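Local coordinates for vacuolar protein-sorting-associated protein 25 (PDB 3HTU) that serves as a subunit of ESCRT-II, the endosomal complex required for multivesicular body formation and for sorting cargo proteins into these bodies, at residues F28-L33 with L47-L52. Residues are numbered along the deposited sequence; the frame is centred on the assembly and turned at random.
Sequences FTLYEL and LDEATL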
loop_
_atom_site.group_PDB
_atom_site.type_symbol
_atom_site.label_atom_id
_atom_site.label_comp_id
_atom_site.label_asym_id
_atom_site.label_seq_id
_atom_site.Cartn_x
_atom_site.Cartn_y
_atom_site.Cartn_z
ATOM N N PHE A 28 -1.816 4.303 3.502
ATOM C CA PHE A 28 -1.955 3.552 2.248
ATOM C C PHE A 28 -2.428 2.131 2.556
ATOM O O PHE A 28 -1.996 1.544 3.529
ATOM C CB PHE A 28 -0.607 3.468 1.506
ATOM C CG PHE A 28 -0.055 4.787 1.061
ATOM C CD1 PHE A 28 0.803 5.523 1.891
ATOM C CD2 PHE A 28 -0.360 5.295 -0.192
ATOM C CE1 PHE A 28 1.319 6.722 1.485
ATOM C CE2 PHE A 28 0.157 6.503 -0.604
ATOM C CZ PHE A 28 0.998 7.215 0.228
ATOM N N THR A 29 -3.324 1.571 1.744
ATOM C CA THR A 29 -3.566 0.130 1.802
ATOM C C THR A 29 -2.334 -0.567 1.221
ATOM O O THR A 29 -1.575 0.029 0.464
ATOM C CB THR A 29 -4.895 -0.309 1.083
ATOM O OG1 THR A 29 -4.810 -0.049 -0.325
ATOM C CG2 THR A 29 -6.108 0.453 1.655
ATOM N N LEU A 30 -2.108 -1.816 1.605
ATOM C CA LEU A 30 -1.040 -2.583 0.995
ATOM C C LEU A 30 -1.309 -2.761 -0.508
ATOM O O LEU A 30 -0.402 -2.604 -1.328
ATOM C CB LEU A 30 -0.905 -3.953 1.665
ATOM C CG LEU A 30 -0.487 -4.055 3.130
ATOM C CD1 LEU A 30 0.324 -5.352 3.332
ATOM C CD2 LEU A 30 0.303 -2.854 3.590
ATOM N N TYR A 31 -2.562 -3.036 -0.861
ATOM C CA TYR A 31 -2.930 -3.218 -2.279
ATOM C C TYR A 31 -2.542 -2.025 -3.141
ATOM O O TYR A 31 -1.922 -2.203 -4.183
ATOM C CB TYR A 31 -4.417 -3.513 -2.437
ATOM C CG TYR A 31 -4.874 -3.724 -3.876
ATOM C CD1 TYR A 31 -4.706 -4.949 -4.512
ATOM C CD2 TYR A 31 -5.488 -2.694 -4.581
ATOM C CE1 TYR A 31 -5.146 -5.149 -5.840
ATOM C CE2 TYR A 31 -5.914 -2.867 -5.905
ATOM C CZ TYR A 31 -5.743 -4.098 -6.525
ATOM O OH TYR A 31 -6.181 -4.256 -7.828
ATOM N N GLU A 32 -2.903 -0.812 -2.720
ATOM C CA GLU A 32 -2.689 0.359 -3.579
ATOM C C GLU A 32 -1.226 0.711 -3.790
ATOM O O GLU A 32 -0.891 1.340 -4.794
ATOM C CB GLU A 32 -3.476 1.577 -3.100
ATOM C CG GLU A 32 -2.814 2.352 -1.958
ATOM C CD GLU A 32 -3.659 3.506 -1.539
ATOM O OE1 GLU A 32 -4.088 3.530 -0.380
ATOM O OE2 GLU A 32 -3.943 4.365 -2.388
ATOM N N LEU A 33 -0.359 0.304 -2.866
ATOM C CA LEU A 33 1.083 0.480 -3.054
ATOM C C LEU A 33 1.613 -0.340 -4.219
ATOM O O LEU A 33 2.536 0.096 -4.903
ATOM C CB LEU A 33 1.885 0.131 -1.785
ATOM C CG LEU A 33 1.949 1.208 -0.688
ATOM C CD1 LEU A 33 2.691 0.699 0.567
ATOM C CD2 LEU A 33 2.576 2.517 -1.157
ATOM N N LEU A 47 4.896 -5.877 -7.049
ATOM C CA LEU A 47 5.563 -6.553 -5.923
ATOM C C LEU A 47 4.540 -7.373 -5.147
ATOM O O LEU A 47 3.448 -6.880 -4.867
ATOM C CB LEU A 47 6.211 -5.534 -4.981
ATOM C CG LEU A 47 7.587 -5.749 -4.330
ATOM C CD1 LEU A 47 7.595 -5.195 -2.907
ATOM C CD2 LEU A 47 8.058 -7.196 -4.346
ATOM N N ASP A 48 4.888 -8.621 -4.825
ATOM C CA ASP A 48 4.007 -9.529 -4.092
ATOM C C ASP A 48 3.780 -9.035 -2.643
ATOM O O ASP A 48 4.651 -8.368 -2.087
ATOM C CB ASP A 48 4.591 -10.957 -4.099
ATOM C CG ASP A 48 5.976 -11.039 -3.450
ATOM O OD1 ASP A 48 6.964 -10.562 -4.048
ATOM O OD2 ASP A 48 6.085 -11.593 -2.329
ATOM N N GLU A 49 2.628 -9.363 -2.046
ATOM C CA GLU A 49 2.310 -8.902 -0.682
ATOM C C GLU A 49 3.355 -9.367 0.314
ATOM O O GLU A 49 3.740 -8.611 1.217
ATOM C CB GLU A 49 0.915 -9.358 -0.198
ATOM C CG GLU A 49 0.295 -8.421 0.893
ATOM C CD GLU A 49 -0.251 -9.144 2.139
ATOM O OE1 GLU A 49 -1.090 -8.539 2.849
ATOM O OE2 GLU A 49 0.158 -10.303 2.430
ATOM N N ALA A 50 3.803 -10.609 0.159
ATOM C CA ALA A 50 4.738 -11.215 1.109
ATOM C C ALA A 50 6.033 -10.417 1.230
ATOM O O ALA A 50 6.504 -10.156 2.333
ATOM C CB ALA A 50 5.027 -12.661 0.737
ATOM N N THR A 51 6.593 -10.025 0.090
ATOM C CA THR A 51 7.844 -9.286 0.045
ATOM C C THR A 51 7.614 -7.824 0.455
ATOM O O THR A 51 8.464 -7.231 1.108
ATOM C CB THR A 51 8.484 -9.362 -1.359
ATOM O OG1 THR A 51 8.707 -10.739 -1.719
ATOM C CG2 THR A 51 9.817 -8.619 -1.389
ATOM N N LEU A 52 6.463 -7.271 0.069
ATOM C CA LEU A 52 6.041 -5.935 0.462
ATOM C C LEU A 52 5.951 -5.806 1.979
ATOM O O LEU A 52 6.389 -4.808 2.537
ATOM C CB LEU A 52 4.682 -5.601 -0.167
ATOM C CG LEU A 52 4.020 -4.295 0.264
ATOM C CD1 LEU A 52 4.782 -3.117 -0.326
ATOM C CD2 LEU A 52 2.532 -4.261 -0.131
#
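Leu52 sets its CG anti to the backbone N (chi1 174°), which carries the two methyls across to helix 30-35, while Leu30 turns its CG anti to its own carbonyl carbon (chi1 -65°), bringing CD1 to Glu49; the backbone itself points Leu30 CB at Leu52. The methyl CD2 of Leu52 lies 3.9 Å from Leu30 CB and also rests against the Leu30 carbonyl, with CD2 3.6 Å from O. Its other methyl, CD1, reaches Leu33 CD1 more loosely, at 4.4 Å. Branched leucines suit this buried seam, since each can offer methyls to more than one neighbour: Leu30 and Leu33 also pack on Val76, and Leu52 on Ile14.

Glu49, with apolar stem and charged end, suits the exposed margin. Its bent chain runs slantwise across Leu30, CG touching CD1. OE1 is paired with Arg74 NH2, so its 3.5 Å approach to Leu30 CD1 is mere packing.

Short polar side chains at both N-caps turn back to first-turn amides that lack carbonyl partners. In the Thr29-Glu32 capping box, Glu32 N donates to Thr29 OG1 (3.2 Å) and Thr29 N to Glu32 OE1; OG1 also bonds an acidic and OE1 a basic side chain of another protein's chain. Asp48 OD2 takes Thr51 N from above the carboxylate plane and the Thr51 hydroxyl through its syn lone pair.

Helices 30-35 and 49-61 form the helix-turn-helix pair of a winged-helix domain, beside helix 7-19 and the antiparallel sheet, here the C-terminal WH2 domain of VPS25.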